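Local coordinates for protein extracellular ligand-binding receptor (Rhodopseudomonas palustris, PDB 4F06) that binds p-hydroxybenzoic acid and probably delivers such lignin-derived aromatic compounds to an ABC transporter as its solute-binding component, at residues Ala77-Tyr80 with Asn84-Ala87. Residues are numbered along the deposited sequence; the frame is centred on the assembly and turned at random.
Sequences AGLY and NAMA. With PHB (p-hydroxybenzoic acid), chain B.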
ATOM      1  N   ALA A  77       3.734 -13.597   4.864  1.00  6.34           N
ATOM      2  CA  ALA A  77       3.912 -12.269   4.289  1.00  6.29           C
ATOM      3  C   ALA A  77       2.832 -12.006   3.270  1.00  6.03           C
ATOM      4  O   ALA A  77       2.212 -12.945   2.744  1.00  7.05           O
ATOM      5  CB  ALA A  77       5.271 -12.133   3.590  1.00  7.98           C
ATOM      6  N   GLY A  78       2.615 -10.724   2.978  1.00  6.99           N
ATOM      7  CA  GLY A  78       1.746 -10.347   1.860  1.00  6.68           C
ATOM      8  C   GLY A  78       0.523  -9.633   2.356  1.00  6.02           C
ATOM      9  O   GLY A  78       0.623  -8.676   3.154  1.00  6.97           O
ATOM     10  N   LEU A  79      -0.640 -10.135   1.920  1.00  6.03           N
ATOM     11  CA  LEU A  79      -1.987  -9.700   2.362  1.00  5.89           C
ATOM     12  C   LEU A  79      -2.355  -8.374   1.733  1.00  5.55           C
ATOM     13  O   LEU A  79      -2.099  -7.280   2.287  1.00  6.42           O
ATOM     14  CB  LEU A  79      -2.183  -9.726   3.899  1.00  6.59           C
ATOM     15  CG  LEU A  79      -2.147 -11.103   4.582  1.00  7.85           C
ATOM     16  CD1 LEU A  79      -3.301 -11.979   4.067  1.00 10.53           C
ATOM     17  CD2 LEU A  79      -0.799 -11.809   4.512  1.00 10.59           C
ATOM     18  N   TYR A  80      -2.974  -8.464   0.563  1.00  5.82           N
ATOM     19  CA  TYR A  80      -3.402  -7.264  -0.133  1.00  5.79           C
ATOM     20  C   TYR A  80      -4.549  -6.541   0.625  1.00  5.04           C
ATOM     21  O   TYR A  80      -4.492  -5.318   0.837  1.00  5.53           O
ATOM     22  CB  TYR A  80      -3.854  -7.616  -1.553  1.00  6.79           C
ATOM     23  CG  TYR A  80      -4.025  -6.410  -2.442  1.00  5.78           C
ATOM     24  CD1 TYR A  80      -2.929  -5.588  -2.735  1.00  6.07           C
ATOM     25  CD2 TYR A  80      -5.283  -6.077  -2.978  1.00  5.88           C
ATOM     26  CE1 TYR A  80      -3.085  -4.452  -3.532  1.00  6.80           C
ATOM     27  CE2 TYR A  80      -5.449  -4.967  -3.817  1.00  6.05           C
ATOM     28  CZ  TYR A  80      -4.350  -4.156  -4.074  1.00  6.15           C
ATOM     29  OH  TYR A  80      -4.433  -3.009  -4.847  1.00  7.19           O
ATOM     30  N   ASN A  84      -8.545  -9.690   4.913  1.00  6.52           N
ATOM     31  CA  ASN A  84      -7.750 -10.914   4.856  1.00  6.30           C
ATOM     32  C   ASN A  84      -6.628 -10.905   5.863  1.00  6.73           C
ATOM     33  O   ASN A  84      -6.417 -11.893   6.587  1.00  7.55           O
ATOM     34  CB  ASN A  84      -7.252 -11.142   3.425  1.00  7.06           C
ATOM     35  CG  ASN A  84      -8.399 -11.377   2.458  1.00  6.87           C
ATOM     36  OD1 ASN A  84      -9.504 -11.850   2.853  1.00  8.53           O
ATOM     37  ND2 ASN A  84      -8.148 -11.131   1.166  1.00  7.23           N
ATOM     38  N   ALA A  85      -5.940  -9.764   6.000  1.00  6.42           N
ATOM     39  CA  ALA A  85      -4.927  -9.635   7.050  1.00  6.59           C
ATOM     40  C   ALA A  85      -5.555  -9.779   8.446  1.00  6.25           C
ATOM     41  O   ALA A  85      -4.970 -10.421   9.336  1.00  7.72           O
ATOM     42  CB  ALA A  85      -4.237  -8.297   6.967  1.00  7.57           C
HETATM   43  N   MSE A  86      -6.742  -9.214   8.644  1.00  7.64           N
HETATM   44  CA  MSE A  86      -7.406  -9.367   9.937  1.00  7.18           C
HETATM   45  C   MSE A  86      -7.741 -10.794  10.291  1.00  6.81           C
HETATM   46  O   MSE A  86      -7.720 -11.153  11.471  1.00  8.05           O
HETATM   47  CB  MSE A  86      -8.682  -8.519   9.966  1.00  9.36           C
HETATM   48  CG  MSE A  86      -8.501  -7.005   9.863  1.00  9.48           C
HETATM   49 SE   MSE A  86      -7.683  -6.276  11.419  0.75 12.23          SE
HETATM   50  CE  MSE A  86      -8.091  -4.385  11.026  1.00 12.01           C
ATOM     51  N   ALA A  87      -8.057 -11.608   9.293  1.00  7.85           N
ATOM     52  CA  ALA A  87      -8.389 -13.012   9.529  1.00  9.13           C
ATOM     53  C   ALA A  87      -7.165 -13.817   9.950  1.00  8.40           C
ATOM     54  O   ALA A  87      -7.283 -14.752  10.742  1.00  9.75           O
ATOM     55  CB  ALA A  87      -9.013 -13.600   8.261  1.00 11.00           C
TER
HETATM   56  C1' PHB B 401      -6.549  -2.699   1.993  1.00  5.03           C
HETATM   57  O1' PHB B 401      -6.055  -2.419   3.094  1.00  5.40           O
HETATM   58  O2' PHB B 401      -7.535  -3.504   1.864  1.00  5.57           O
HETATM   59  C1  PHB B 401      -5.996  -2.013   0.784  1.00  5.47           C
HETATM   60  C2  PHB B 401      -5.357  -0.765   0.908  1.00  5.23           C
HETATM   61  C3  PHB B 401      -4.893  -0.108  -0.207  1.00  5.87           C
HETATM   62  C4  PHB B 401      -5.080  -0.646  -1.463  1.00  5.78           C
HETATM   63  C5  PHB B 401      -5.712  -1.864  -1.606  1.00  6.07           C
HETATM   64  C6  PHB B 401      -6.188  -2.554  -0.497  1.00  6.13           C
HETATM   65  O4  PHB B 401      -4.688  -0.018  -2.589  1.00  6.32           O
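Leu79 lies against the helix 82-88 through CB, CG and CD1, CB meeting the CB of Ala85 at 4.0 Å while CD1 comes up to the backbone, 3.9 Å from the carbonyl carbon of Asn84. Chi1 of -66° sets CG anti to the carbonyl carbon and brings it to 4.0 Å from the CA of Ala85. CD1 also meets the CB of Asn84, on the same side (4.1 Å); the Asn84 amide turns off to polar partners: OD1 takes the backbone N of Asn56, and ND2 bonds to Glu52 OE2 and Ser54 O. Glu52 also accepts the backbone N of Tyr80 through OE1. This is the strand-turn-helix at the C-terminal end of a parallel strand, where periplasmic binding proteins of this family place ligand residues: strand 75-78 runs out into Tyr80, and the chain turns into the helix. Tyr80 swings away from the helix, CG anti to its own N (chi1 -167°), and turns one ring face, near its rim, to the C5-C6 side of the hydroxybenzoate, the two rings steeply inclined, with CZ 3.6 Å from PHB C5. Its OH is hydrogen-bonded to Ala204 O. With an alanine here, the C5-C6 side of the ligand would probably lose the aromatic face it rests against, and Ala204 O its hydroxyl partner. The backbone O of Tyr80 approaches PHB C6 at 3.5 Å and accepts Asn103 ND2.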